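Local coordinates for protein PRO-PRO endopeptidase (Paenibacillus alvei, PDB 6FPC) that cleaves peptide bonds between two proline residues as a secreted zinc-dependent endoprotease, acting on a bacterial cell surface protein, at residues Q28-I33 / H111-A116; K44-K49 / D118-N123; A161-Y166 / R171-D176. All coordinates share one frame; numbering follows the deposited sequence.

In the fold
Contacts 1 and 2 share helix 108-121, the metal-binding helix of this metalloprotease, and their centres lie 11 Å apart. Their segments alternate along the chain, 28-33, 44-49, 111-116 and 118-123, so the end of helix 20-30 meets the middle of the shared helix while the loop leading into strand 47-51 meets its C-terminal end. The two touch where I48 packs on L30 and T113. Contact 3 follows later in sequence, joining helices 153-166 and 168-177; its centre is 14 Å from that of contact 1 and 22 Å from that of contact 2. Helix 153-166 carries the metal ligand E155 and packs through A161 on L114, so contacts 1 and 3 both use metal-site helices.

Contact 1 (Q28-I33 / H111-A116); sequences QRLEKI and HETLHA. With CD (cadmium ion), chain F.
The CA atoms of L30 and T113 lie 8.5 Å apart, and those of I33 and L114 are spaced almost the same, where the end of helix 20-30 meets the zincin HExxH helix, 108-121. From L30 to I33 the backbone folds into a type I beta turn, and I33, at its end, directs its side chain toward the metal-binding helix. No hydrogen bond links the segments; the join is made by van der Waals packing, chiefly between methyl groups, as suits a buried interior. CD1 of I33 does most of the work: it lies 3.7 Å from CG2 of T113 and 3.8 Å from CD2 of L114, the I33 and L114 chains running alongside in opposing senses. With OG1 turned beside the backbone N (chi1 -57°), CG2 of T113 is left anti to that N and faces I33, while the hydroxyl hydrogen-bonds to the carbonyl of E109 one turn earlier. A threonine can therefore be buried here, its polar atom satisfied within the helix. The end of L30 bends in to bring CD2 3.6 Å from OG1 of T113. H111 points away from this contact, and with H115 one turn on it binds the catalytic metal, a site that Y148 and E155 complete and that holds zinc or cadmium. ND1 of H111 is hydrogen-bonded to E159, a second-shell partner that, together with the metal on NE2, would restrict the ring's rotation. E112, predicted to be the proton acceptor, takes a hydrogen bond from the cadmium-bound water, whose oxygen is 3.0 Å from its OE1.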
ATOM      1  N   GLN A  28      -3.425  -5.827  12.857  1.00 38.90           N
ATOM      2  CA  GLN A  28      -2.162  -6.127  13.532  1.00 39.67           C
ATOM      3  C   GLN A  28      -0.956  -5.838  12.627  1.00 42.52           C
ATOM      4  O   GLN A  28       0.025  -5.277  13.110  1.00 42.81           O
ATOM      5  CB  GLN A  28      -2.132  -7.578  14.039  1.00 41.51           C
ATOM      6  CG  GLN A  28      -1.062  -7.814  15.091  1.00 54.08           C
ATOM      7  N   ARG A  29      -1.039  -6.176  11.316  1.00 36.25           N
ATOM      8  CA  ARG A  29       0.061  -5.908  10.377  1.00 34.29           C
ATOM      9  C   ARG A  29       0.238  -4.409  10.127  1.00 34.98           C
ATOM     10  O   ARG A  29       1.368  -3.960   9.913  1.00 34.94           O
ATOM     11  CB  ARG A  29      -0.099  -6.694   9.072  1.00 33.96           C
ATOM     12  CG  ARG A  29       0.081  -8.216   9.300  1.00 36.55           C
ATOM     13  CD  ARG A  29       0.140  -8.992   7.998  1.00 36.82           C
ATOM     14  NE  ARG A  29      -1.159  -8.991   7.328  1.00 32.48           N
ATOM     15  CZ  ARG A  29      -2.063  -9.954   7.449  1.00 46.01           C
ATOM     16  NH1 ARG A  29      -1.822 -11.013   8.217  1.00 42.34           N
ATOM     17  NH2 ARG A  29      -3.210  -9.873   6.802  1.00 30.17           N
ATOM     18  N   LEU A  30      -0.849  -3.621  10.234  1.00 29.13           N
ATOM     19  CA  LEU A  30      -0.741  -2.170  10.069  1.00 29.30           C
ATOM     20  C   LEU A  30       0.044  -1.509  11.211  1.00 33.35           C
ATOM     21  O   LEU A  30       0.554  -0.405  11.033  1.00 31.44           O
ATOM     22  CB  LEU A  30      -2.111  -1.514   9.851  1.00 29.57           C
ATOM     23  CG  LEU A  30      -2.747  -1.815   8.481  1.00 32.18           C
ATOM     24  CD1 LEU A  30      -4.240  -1.489   8.492  1.00 33.04           C
ATOM     25  CD2 LEU A  30      -2.001  -1.077   7.324  1.00 30.31           C
ATOM     26  N   GLU A  31       0.190  -2.219  12.357  1.00 31.71           N
ATOM     27  CA  GLU A  31       0.991  -1.772  13.508  1.00 32.70           C
ATOM     28  C   GLU A  31       2.489  -1.719  13.176  1.00 35.97           C
ATOM     29  O   GLU A  31       3.231  -1.038  13.871  1.00 35.28           O
ATOM     30  CB  GLU A  31       0.725  -2.626  14.755  1.00 35.45           C
ATOM     31  CG  GLU A  31      -0.545  -2.253  15.503  1.00 49.98           C
ATOM     32  CD  GLU A  31      -0.658  -0.896  16.195  1.00 67.19           C
ATOM     33  OE1 GLU A  31      -1.670  -0.689  16.900  1.00 62.76           O
ATOM     34  OE2 GLU A  31       0.241  -0.038  16.029  1.00 55.22           O
ATOM     35  N   LYS A  32       2.925  -2.362  12.063  1.00 33.29           N
ATOM     36  CA  LYS A  32       4.330  -2.305  11.615  1.00 32.70           C
ATOM     37  C   LYS A  32       4.671  -0.883  11.124  1.00 34.99           C
ATOM     38  O   LYS A  32       5.845  -0.521  11.049  1.00 35.23           O
ATOM     39  CB  LYS A  32       4.609  -3.345  10.488  1.00 33.87           C
ATOM     40  CG  LYS A  32       4.432  -4.818  10.883  1.00 42.38           C
ATOM     41  CD  LYS A  32       5.538  -5.336  11.812  1.00 55.78           C
ATOM     42  CE  LYS A  32       5.412  -6.814  12.089  1.00 60.00           C
ATOM     43  N   ILE A  33       3.644  -0.089  10.758  1.00 29.70           N
ATOM     44  CA  ILE A  33       3.838   1.290  10.304  1.00 28.69           C
ATOM     45  C   ILE A  33       4.044   2.147  11.580  1.00 36.38           C
ATOM     46  O   ILE A  33       3.263   1.990  12.533  1.00 37.25           O
ATOM     47  CB  ILE A  33       2.641   1.780   9.442  1.00 30.53           C
ATOM     48  CG1 ILE A  33       2.443   0.880   8.184  1.00 30.34           C
ATOM     49  CG2 ILE A  33       2.805   3.272   9.070  1.00 32.29           C
ATOM     50  CD1 ILE A  33       1.207   1.120   7.398  1.00 34.87           C
ATOM     51  N   HIS A 111       1.176  -1.761   1.624  1.00 23.70           N
ATOM     52  CA  HIS A 111       1.468  -1.163   0.311  1.00 23.85           C
ATOM     53  C   HIS A 111       0.541   0.038   0.027  1.00 25.97           C
ATOM     54  O   HIS A 111       1.013   1.145  -0.252  1.00 24.39           O
ATOM     55  CB  HIS A 111       1.342  -2.222  -0.810  1.00 23.79           C
ATOM     56  CG  HIS A 111       1.586  -1.666  -2.183  1.00 25.66           C
ATOM     57  ND1 HIS A 111       2.821  -1.755  -2.786  1.00 26.75           N
ATOM     58  CD2 HIS A 111       0.741  -1.015  -3.015  1.00 26.44           C
ATOM     59  CE1 HIS A 111       2.687  -1.193  -3.977  1.00 25.36           C
ATOM     60  NE2 HIS A 111       1.452  -0.737  -4.162  1.00 25.70           N
ATOM     61  N   GLU A 112      -0.776  -0.180   0.121  1.00 22.02           N
ATOM     62  CA  GLU A 112      -1.754   0.878  -0.161  1.00 21.50           C
ATOM     63  C   GLU A 112      -1.698   2.011   0.865  1.00 24.60           C
ATOM     64  O   GLU A 112      -1.809   3.168   0.470  1.00 22.82           O
ATOM     65  CB  GLU A 112      -3.173   0.308  -0.339  1.00 22.22           C
ATOM     66  CG  GLU A 112      -3.299  -0.583  -1.587  1.00 20.75           C
ATOM     67  CD  GLU A 112      -3.071   0.115  -2.925  1.00 39.98           C
ATOM     68  OE1 GLU A 112      -2.716  -0.585  -3.899  1.00 32.29           O
ATOM     69  OE2 GLU A 112      -3.238   1.358  -3.002  1.00 30.74           O
ATOM     70  N   THR A 113      -1.452   1.704   2.144  1.00 22.85           N
ATOM     71  CA  THR A 113      -1.341   2.755   3.156  1.00 23.47           C
ATOM     72  C   THR A 113      -0.121   3.632   2.870  1.00 26.97           C
ATOM     73  O   THR A 113      -0.201   4.842   3.016  1.00 27.72           O
ATOM     74  CB  THR A 113      -1.343   2.176   4.588  1.00 26.79           C
ATOM     75  OG1 THR A 113      -2.534   1.415   4.764  1.00 26.71           O
ATOM     76  CG2 THR A 113      -1.301   3.273   5.677  1.00 24.53           C
ATOM     77  N   LEU A 114       0.990   3.034   2.424  1.00 25.32           N
ATOM     78  CA  LEU A 114       2.235   3.770   2.169  1.00 24.62           C
ATOM     79  C   LEU A 114       2.098   4.759   1.012  1.00 25.75           C
ATOM     80  O   LEU A 114       2.778   5.783   1.025  1.00 23.84           O
ATOM     81  CB  LEU A 114       3.440   2.805   2.018  1.00 24.44           C
ATOM     82  CG  LEU A 114       4.300   2.575   3.297  1.00 30.33           C
ATOM     83  CD1 LEU A 114       5.106   3.807   3.660  1.00 29.31           C
ATOM     84  CD2 LEU A 114       3.479   2.185   4.506  1.00 33.72           C
ATOM     85  N   HIS A 115       1.151   4.514   0.057  1.00 23.64           N
ATOM     86  CA  HIS A 115       0.860   5.498  -0.983  1.00 22.62           C
ATOM     87  C   HIS A 115       0.283   6.770  -0.323  1.00 25.80           C
ATOM     88  O   HIS A 115       0.721   7.873  -0.657  1.00 25.32           O
ATOM     89  CB  HIS A 115      -0.122   4.967  -2.048  1.00 22.18           C
ATOM     90  CG  HIS A 115       0.506   4.085  -3.096  1.00 24.77           C
ATOM     91  ND1 HIS A 115       1.574   4.520  -3.867  1.00 25.27           N
ATOM     92  CD2 HIS A 115       0.127   2.857  -3.521  1.00 25.77           C
ATOM     93  CE1 HIS A 115       1.837   3.531  -4.711  1.00 24.77           C
ATOM     94  NE2 HIS A 115       0.994   2.507  -4.543  1.00 24.98           N
ATOM     95  N   ALA A 116      -0.687   6.615   0.614  1.00 23.61           N
ATOM     96  CA  ALA A 116      -1.289   7.764   1.319  1.00 23.92           C
ATOM     97  C   ALA A 116      -0.239   8.502   2.152  1.00 27.14           C
ATOM     98  O   ALA A 116      -0.241   9.725   2.173  1.00 25.12           O
ATOM     99  CB  ALA A 116      -2.450   7.303   2.193  1.00 25.55           C
TER
HETATM  100 CD    CD F 302       0.736   0.650  -5.721  0.51 25.83          CD
HETATM  101  O   HOH W   1      -1.255   0.576  -6.207  1.00 29.57           O

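Contact 2 (K44-K49 / D118-N123)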
ATOM      1  N   LYS A  44      -5.011  14.068   8.469  1.00 33.31           N
ATOM      2  CA  LYS A  44      -5.326  14.466   7.086  1.00 33.55           C
ATOM      3  C   LYS A  44      -6.699  13.933   6.607  1.00 37.41           C
ATOM      4  O   LYS A  44      -7.027  14.025   5.419  1.00 36.44           O
ATOM      5  CB  LYS A  44      -4.209  14.007   6.109  1.00 35.23           C
ATOM      6  CG  LYS A  44      -2.786  14.370   6.542  1.00 43.24           C
ATOM      7  CD  LYS A  44      -2.386  15.809   6.242  1.00 49.50           C
ATOM      8  CE  LYS A  44      -1.465  16.401   7.294  1.00 63.42           C
ATOM      9  NZ  LYS A  44      -0.161  15.686   7.394  1.00 73.08           N
ATOM     10  N   GLY A  45      -7.475  13.372   7.525  1.00 32.48           N
ATOM     11  CA  GLY A  45      -8.787  12.827   7.211  1.00 32.08           C
ATOM     12  C   GLY A  45      -8.712  11.486   6.514  1.00 34.59           C
ATOM     13  O   GLY A  45      -9.695  11.060   5.913  1.00 35.98           O
ATOM     14  N   VAL A  46      -7.553  10.812   6.582  1.00 30.76           N
ATOM     15  CA  VAL A  46      -7.372   9.491   5.970  1.00 29.60           C
ATOM     16  C   VAL A  46      -8.059   8.470   6.853  1.00 33.27           C
ATOM     17  O   VAL A  46      -7.994   8.575   8.074  1.00 33.10           O
ATOM     18  CB  VAL A  46      -5.881   9.093   5.696  1.00 31.73           C
ATOM     19  CG1 VAL A  46      -5.756   7.630   5.226  1.00 31.16           C
ATOM     20  CG2 VAL A  46      -5.253  10.010   4.652  1.00 30.82           C
ATOM     21  N   LYS A  47      -8.732   7.510   6.226  1.00 31.27           N
ATOM     22  CA  LYS A  47      -9.325   6.357   6.887  1.00 31.44           C
ATOM     23  C   LYS A  47      -8.838   5.119   6.152  1.00 32.05           C
ATOM     24  O   LYS A  47      -8.706   5.138   4.930  1.00 30.82           O
ATOM     25  CB  LYS A  47     -10.873   6.414   6.938  1.00 34.07           C
ATOM     26  CG  LYS A  47     -11.456   7.438   7.945  1.00 28.96           C
ATOM     27  CD  LYS A  47     -11.047   7.208   9.414  1.00 33.85           C
ATOM     28  CE  LYS A  47     -11.897   7.994  10.407  1.00 52.39           C
ATOM     29  NZ  LYS A  47     -11.926   9.459  10.110  1.00 57.44           N
ATOM     30  N   ILE A  48      -8.490   4.083   6.895  1.00 27.95           N
ATOM     31  CA  ILE A  48      -8.089   2.799   6.315  1.00 27.14           C
ATOM     32  C   ILE A  48      -9.305   1.903   6.478  1.00 30.77           C
ATOM     33  O   ILE A  48      -9.601   1.430   7.580  1.00 31.00           O
ATOM     34  CB  ILE A  48      -6.814   2.179   6.934  1.00 29.83           C
ATOM     35  CG1 ILE A  48      -5.597   3.105   6.804  1.00 30.36           C
ATOM     36  CG2 ILE A  48      -6.550   0.768   6.338  1.00 28.74           C
ATOM     37  CD1 ILE A  48      -4.461   2.734   7.765  1.00 32.15           C
ATOM     38  N   LYS A  49     -10.035   1.706   5.385  1.00 26.49           N
ATOM     39  CA  LYS A  49     -11.249   0.898   5.407  1.00 26.60           C
ATOM     40  C   LYS A  49     -10.978  -0.530   4.940  1.00 31.10           C
ATOM     41  O   LYS A  49     -10.571  -0.742   3.795  1.00 29.84           O
ATOM     42  CB  LYS A  49     -12.353   1.561   4.562  1.00 28.66           C
ATOM     43  CG  LYS A  49     -12.840   2.873   5.163  1.00 37.15           C
ATOM     44  CD  LYS A  49     -14.038   3.440   4.439  1.00 44.90           C
ATOM     45  CE  LYS A  49     -14.422   4.789   5.017  1.00 47.36           C
ATOM     46  NZ  LYS A  49     -15.568   5.384   4.296  1.00 53.41           N
ATOM     47  N   ASP A 118       3.074   8.642   1.480  1.00 26.58           N
ATOM     48  CA  ASP A 118       3.881   9.365   0.494  1.00 25.67           C
ATOM     49  C   ASP A 118       3.187  10.667   0.059  1.00 28.28           C
ATOM     50  O   ASP A 118       3.789  11.740   0.155  1.00 26.33           O
ATOM     51  CB  ASP A 118       4.108   8.463  -0.735  1.00 26.70           C
ATOM     52  CG  ASP A 118       5.065   9.007  -1.770  1.00 29.58           C
ATOM     53  OD1 ASP A 118       5.952   9.837  -1.401  1.00 30.20           O
ATOM     54  OD2 ASP A 118       4.962   8.585  -2.941  1.00 31.35           O
ATOM     55  N   ARG A 119       1.910  10.575  -0.358  1.00 25.27           N
ATOM     56  CA  ARG A 119       1.160  11.736  -0.865  1.00 24.81           C
ATOM     57  C   ARG A 119       0.804  12.772   0.151  1.00 28.85           C
ATOM     58  O   ARG A 119       0.970  13.972  -0.105  1.00 27.58           O
ATOM     59  CB  ARG A 119      -0.145  11.290  -1.559  1.00 25.53           C
ATOM     60  CG  ARG A 119      -0.001  11.135  -3.060  1.00 36.87           C
ATOM     61  CD  ARG A 119      -1.254  10.531  -3.652  1.00 38.82           C
ATOM     62  NE  ARG A 119      -2.330  11.516  -3.786  1.00 35.22           N
ATOM     63  CZ  ARG A 119      -3.498  11.258  -4.366  1.00 49.08           C
ATOM     64  NH1 ARG A 119      -3.743  10.054  -4.875  1.00 33.37           N
ATOM     65  NH2 ARG A 119      -4.424  12.203  -4.452  1.00 34.78           N
ATOM     66  N   LEU A 120       0.243  12.322   1.276  1.00 24.18           N
ATOM     67  CA  LEU A 120      -0.366  13.219   2.265  1.00 25.10           C
ATOM     68  C   LEU A 120       0.419  13.496   3.520  1.00 29.67           C
ATOM     69  O   LEU A 120       0.101  14.466   4.208  1.00 30.82           O
ATOM     70  CB  LEU A 120      -1.744  12.658   2.631  1.00 24.53           C
ATOM     71  CG  LEU A 120      -2.667  12.337   1.440  1.00 27.71           C
ATOM     72  CD1 LEU A 120      -3.960  11.780   1.913  1.00 28.72           C
ATOM     73  CD2 LEU A 120      -2.969  13.592   0.583  1.00 31.38           C
ATOM     74  N   VAL A 121       1.429  12.686   3.820  1.00 26.81           N
ATOM     75  CA  VAL A 121       2.252  12.889   5.006  1.00 27.64           C
ATOM     76  C   VAL A 121       3.642  13.412   4.649  1.00 31.65           C
ATOM     77  O   VAL A 121       4.105  14.373   5.275  1.00 30.35           O
ATOM     78  CB  VAL A 121       2.312  11.633   5.933  1.00 30.98           C
ATOM     79  CG1 VAL A 121       3.280  11.842   7.109  1.00 31.48           C
ATOM     80  CG2 VAL A 121       0.917  11.254   6.444  1.00 30.67           C
ATOM     81  N   LEU A 122       4.283  12.808   3.635  1.00 29.39           N
ATOM     82  CA  LEU A 122       5.674  13.100   3.278  1.00 28.32           C
ATOM     83  C   LEU A 122       5.900  13.986   2.032  1.00 30.56           C
ATOM     84  O   LEU A 122       7.008  13.990   1.487  1.00 29.55           O
ATOM     85  CB  LEU A 122       6.433  11.754   3.130  1.00 26.47           C
ATOM     86  CG  LEU A 122       6.452  10.825   4.367  1.00 29.82           C
ATOM     87  CD1 LEU A 122       7.052   9.468   4.022  1.00 27.16           C
ATOM     88  CD2 LEU A 122       7.153  11.460   5.565  1.00 35.08           C
ATOM     89  N   ASN A 123       4.890  14.771   1.615  1.00 26.84           N
ATOM     90  CA  ASN A 123       5.013  15.726   0.489  1.00 27.59           C
ATOM     91  C   ASN A 123       5.545  15.071  -0.777  1.00 29.80           C
ATOM     92  O   ASN A 123       6.415  15.643  -1.445  1.00 30.18           O
ATOM     93  CB  ASN A 123       5.932  16.911   0.861  1.00 29.42           C
ATOM     94  CG  ASN A 123       5.623  17.576   2.172  1.00 50.60           C
ATOM     95  OD1 ASN A 123       6.263  17.320   3.211  1.00 45.64           O
ATOM     96  ND2 ASN A 123       4.651  18.461   2.139  1.00 36.29           N
TER
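K44 reaches across to L120, the residue whose CA lies nearest its own, at 7.0 Å. It stands at the close of helix 35-43, which ends in a Schellman motif and leads into strand 47-51; this is the returning end of a beta-alpha-beta crossover, since strand 47-51 runs parallel to strand 11-12 beside it. A lysine suits this exposed edge because its long chain can lie over the neighbouring helix while the ammonium stays at the surface. Bends at chi2, chi3 and chi4 curl it round the carbonyl of L120, with CD 3.5 Å from that O and NZ giving it a weak hydrogen bond of 3.4 Å. The acceptor is near the C-terminus of helix 108-121, in a wider pi-type turn, and such an end would tend to attract a positive charge. G45 is the C-prime residue of the motif: its positive phi (77°) is easily adopted without a CB, and its N bonds to the carbonyl of Y42 while the N of V46 bonds to that of L41. V46, a compact branched residue just ahead of the strand, turns inward and packs on L41 and V90 as well as the facing helix. K47 pairs with V90 of strand 89-93 through backbone hydrogen bonds, and I48 bonds on the other side to L10 and V12. On the facing helix, L120 is the residue most covered by this contact. Its side chain crosses that of V46 at an angle, and the two meet through CG2 of V46 and CD1 of L120, 3.5 Å apart.

Contact 3 (A161-Y166 / R171-D176)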
ATOM      1  N   ALA A 161       9.119   0.261   0.888  1.00 24.76           N
ATOM      2  CA  ALA A 161       8.770   0.591   2.286  1.00 25.30           C
ATOM      3  C   ALA A 161       8.062  -0.631   2.930  1.00 28.43           C
ATOM      4  O   ALA A 161       8.289  -0.924   4.114  1.00 28.58           O
ATOM      5  CB  ALA A 161       7.881   1.820   2.357  1.00 24.89           C
ATOM      6  N   SER A 162       7.252  -1.357   2.139  1.00 24.34           N
ATOM      7  CA  SER A 162       6.589  -2.590   2.594  1.00 24.72           C
ATOM      8  C   SER A 162       7.665  -3.627   2.979  1.00 30.44           C
ATOM      9  O   SER A 162       7.578  -4.171   4.085  1.00 30.92           O
ATOM     10  CB  SER A 162       5.665  -3.168   1.528  1.00 25.82           C
ATOM     11  OG  SER A 162       4.562  -2.301   1.327  1.00 30.37           O
ATOM     12  N   LEU A 163       8.699  -3.856   2.105  1.00 26.85           N
ATOM     13  CA  LEU A 163       9.800  -4.791   2.445  1.00 27.65           C
ATOM     14  C   LEU A 163      10.469  -4.383   3.778  1.00 30.71           C
ATOM     15  O   LEU A 163      10.741  -5.229   4.627  1.00 30.05           O
ATOM     16  CB  LEU A 163      10.864  -4.866   1.337  1.00 28.59           C
ATOM     17  CG  LEU A 163      10.476  -5.555   0.010  1.00 34.22           C
ATOM     18  CD1 LEU A 163      11.542  -5.316  -1.055  1.00 33.88           C
ATOM     19  CD2 LEU A 163      10.325  -7.054   0.184  1.00 37.80           C
ATOM     20  N   TYR A 164      10.689  -3.069   3.963  1.00 26.71           N
ATOM     21  CA  TYR A 164      11.324  -2.519   5.158  1.00 27.07           C
ATOM     22  C   TYR A 164      10.525  -2.741   6.440  1.00 33.01           C
ATOM     23  O   TYR A 164      11.105  -3.045   7.486  1.00 34.05           O
ATOM     24  CB  TYR A 164      11.634  -1.014   4.977  1.00 26.98           C
ATOM     25  CG  TYR A 164      12.441  -0.465   6.133  1.00 30.16           C
ATOM     26  CD1 TYR A 164      11.813   0.120   7.235  1.00 33.16           C
ATOM     27  CD2 TYR A 164      13.820  -0.615   6.174  1.00 31.08           C
ATOM     28  CE1 TYR A 164      12.543   0.518   8.357  1.00 35.18           C
ATOM     29  CE2 TYR A 164      14.561  -0.213   7.287  1.00 32.95           C
ATOM     30  CZ  TYR A 164      13.921   0.374   8.365  1.00 39.83           C
ATOM     31  OH  TYR A 164      14.651   0.757   9.461  1.00 41.75           O
ATOM     32  N   LEU A 165       9.204  -2.538   6.370  1.00 29.57           N
ATOM     33  CA  LEU A 165       8.322  -2.578   7.531  1.00 29.44           C
ATOM     34  C   LEU A 165       7.701  -3.940   7.884  1.00 33.32           C
ATOM     35  O   LEU A 165       7.468  -4.179   9.068  1.00 32.97           O
ATOM     36  CB  LEU A 165       7.207  -1.525   7.340  1.00 29.32           C
ATOM     37  CG  LEU A 165       7.658  -0.036   7.312  1.00 33.47           C
ATOM     38  CD1 LEU A 165       6.573   0.868   6.779  1.00 33.48           C
ATOM     39  CD2 LEU A 165       8.113   0.456   8.680  1.00 36.26           C
ATOM     40  N   TYR A 166       7.425  -4.813   6.892  1.00 32.15           N
ATOM     41  CA  TYR A 166       6.707  -6.089   7.072  1.00 32.70           C
ATOM     42  C   TYR A 166       7.333  -7.051   8.101  1.00 36.83           C
ATOM     43  O   TYR A 166       6.633  -7.489   9.030  1.00 36.87           O
ATOM     44  CB  TYR A 166       6.498  -6.798   5.711  1.00 33.83           C
ATOM     45  CG  TYR A 166       5.649  -8.053   5.769  1.00 38.13           C
ATOM     46  CD1 TYR A 166       4.261  -7.978   5.850  1.00 39.57           C
ATOM     47  CD2 TYR A 166       6.233  -9.317   5.715  1.00 40.68           C
ATOM     48  CE1 TYR A 166       3.474  -9.130   5.881  1.00 42.48           C
ATOM     49  CE2 TYR A 166       5.454 -10.478   5.729  1.00 42.51           C
ATOM     50  CZ  TYR A 166       4.074 -10.377   5.800  1.00 51.28           C
ATOM     51  OH  TYR A 166       3.300 -11.512   5.831  1.00 56.36           O
ATOM     52  N   ARG A 171      13.217  -7.068   5.572  1.00 28.25           N
ATOM     53  CA  ARG A 171      14.126  -5.921   5.795  1.00 28.57           C
ATOM     54  C   ARG A 171      15.604  -6.290   5.515  1.00 31.28           C
ATOM     55  O   ARG A 171      16.333  -5.509   4.901  1.00 28.69           O
ATOM     56  CB  ARG A 171      13.960  -5.389   7.235  1.00 30.47           C
ATOM     57  CG  ARG A 171      14.777  -4.144   7.559  1.00 34.59           C
ATOM     58  CD  ARG A 171      14.600  -3.725   9.006  1.00 37.36           C
ATOM     59  NE  ARG A 171      13.278  -3.146   9.262  1.00 44.02           N
ATOM     60  CZ  ARG A 171      12.919  -2.562  10.402  1.00 61.39           C
ATOM     61  NH1 ARG A 171      13.778  -2.476  11.415  1.00 52.32           N
ATOM     62  NH2 ARG A 171      11.698  -2.059  10.541  1.00 40.90           N
ATOM     63  N   SER A 172      16.036  -7.479   5.973  1.00 30.04           N
ATOM     64  CA  SER A 172      17.404  -7.970   5.784  1.00 30.00           C
ATOM     65  C   SER A 172      17.648  -8.198   4.287  1.00 32.47           C
ATOM     66  O   SER A 172      18.718  -7.872   3.757  1.00 32.37           O
ATOM     67  CB  SER A 172      17.597  -9.274   6.550  1.00 34.11           C
ATOM     68  OG  SER A 172      17.645  -9.019   7.944  1.00 45.32           O
ATOM     69  N   ASP A 173      16.634  -8.756   3.615  1.00 28.81           N
ATOM     70  CA  ASP A 173      16.636  -9.015   2.181  1.00 28.72           C
ATOM     71  C   ASP A 173      16.821  -7.672   1.417  1.00 31.23           C
ATOM     72  O   ASP A 173      17.710  -7.568   0.573  1.00 31.42           O
ATOM     73  CB  ASP A 173      15.329  -9.706   1.807  1.00 31.42           C
ATOM     74  CG  ASP A 173      15.001  -9.716   0.326  1.00 49.56           C
ATOM     75  OD1 ASP A 173      13.831  -9.457  -0.019  1.00 53.09           O
ATOM     76  OD2 ASP A 173      15.917  -9.996  -0.483  1.00 56.20           O
ATOM     77  N   LEU A 174      16.028  -6.643   1.779  1.00 29.03           N
ATOM     78  CA  LEU A 174      16.120  -5.285   1.233  1.00 26.83           C
ATOM     79  C   LEU A 174      17.555  -4.703   1.432  1.00 31.65           C
ATOM     80  O   LEU A 174      18.163  -4.206   0.472  1.00 30.35           O
ATOM     81  CB  LEU A 174      15.075  -4.390   1.930  1.00 25.82           C
ATOM     82  CG  LEU A 174      15.021  -2.911   1.479  1.00 28.55           C
ATOM     83  CD1 LEU A 174      14.475  -2.756   0.069  1.00 27.93           C
ATOM     84  CD2 LEU A 174      14.223  -2.095   2.427  1.00 27.43           C
ATOM     85  N   LYS A 175      18.091  -4.787   2.677  1.00 29.47           N
ATOM     86  CA  LYS A 175      19.427  -4.294   3.053  1.00 30.10           C
ATOM     87  C   LYS A 175      20.516  -4.859   2.137  1.00 37.08           C
ATOM     88  O   LYS A 175      21.427  -4.137   1.734  1.00 37.25           O
ATOM     89  CB  LYS A 175      19.719  -4.652   4.528  1.00 31.26           C
ATOM     90  CG  LYS A 175      20.987  -4.055   5.108  1.00 36.04           C
ATOM     91  CD  LYS A 175      21.258  -4.586   6.518  1.00 42.20           C
ATOM     92  CE  LYS A 175      22.323  -3.781   7.225  1.00 61.89           C
ATOM     93  N   ASP A 176      20.406  -6.153   1.817  1.00 34.99           N
ATOM     94  CA  ASP A 176      21.358  -6.862   0.983  1.00 36.32           C
ATOM     95  C   ASP A 176      21.218  -6.571  -0.509  1.00 38.25           C
ATOM     96  O   ASP A 176      22.236  -6.447  -1.189  1.00 38.51           O
ATOM     97  CB  ASP A 176      21.235  -8.381   1.233  1.00 38.64           C
ATOM     98  CG  ASP A 176      22.424  -9.168   0.725  1.00 58.62           C
ATOM     99  OD1 ASP A 176      22.263  -9.903  -0.278  1.00 60.73           O
ATOM    100  OD2 ASP A 176      23.524  -9.034   1.317  1.00 67.27           O
TER
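R171 lays its guanidinium flat over one face of the Y164 ring, the planes only 13° apart and CZ 4.0 Å from the ring centroid, a stacked cation-pi contact. The same side chain grips Y164 a second time: NE donates to the backbone O of Y164 over 2.8 Å, nearly straight at 166° and in the carbonyl plane, while NH2 adds a weak bond of 3.3 Å to the same O. Arginine suits the place because, extended at first and bent at chi3, it can bond at its edge and stack with its face. The acceptor lies in the last turn of helix 153-166, which with helix 168-177 forms a tightly connected pair of consecutive helices; the axes approach to 8.1 Å, their directions 133° apart. Leucines pack between the two. CD1 of L163 meets CD1 of L174 at 4.1 Å, and the other methyl of L174, CD2, reaches CB of Y164 at 3.8 Å, near the edge of the ring. M185 and A186 of helix 179-188 also touch Y164. D173, turned toward L163, has its charge met by K142, and the carbonyl O of L163 is hydrogen-bonded to OG1 of T170.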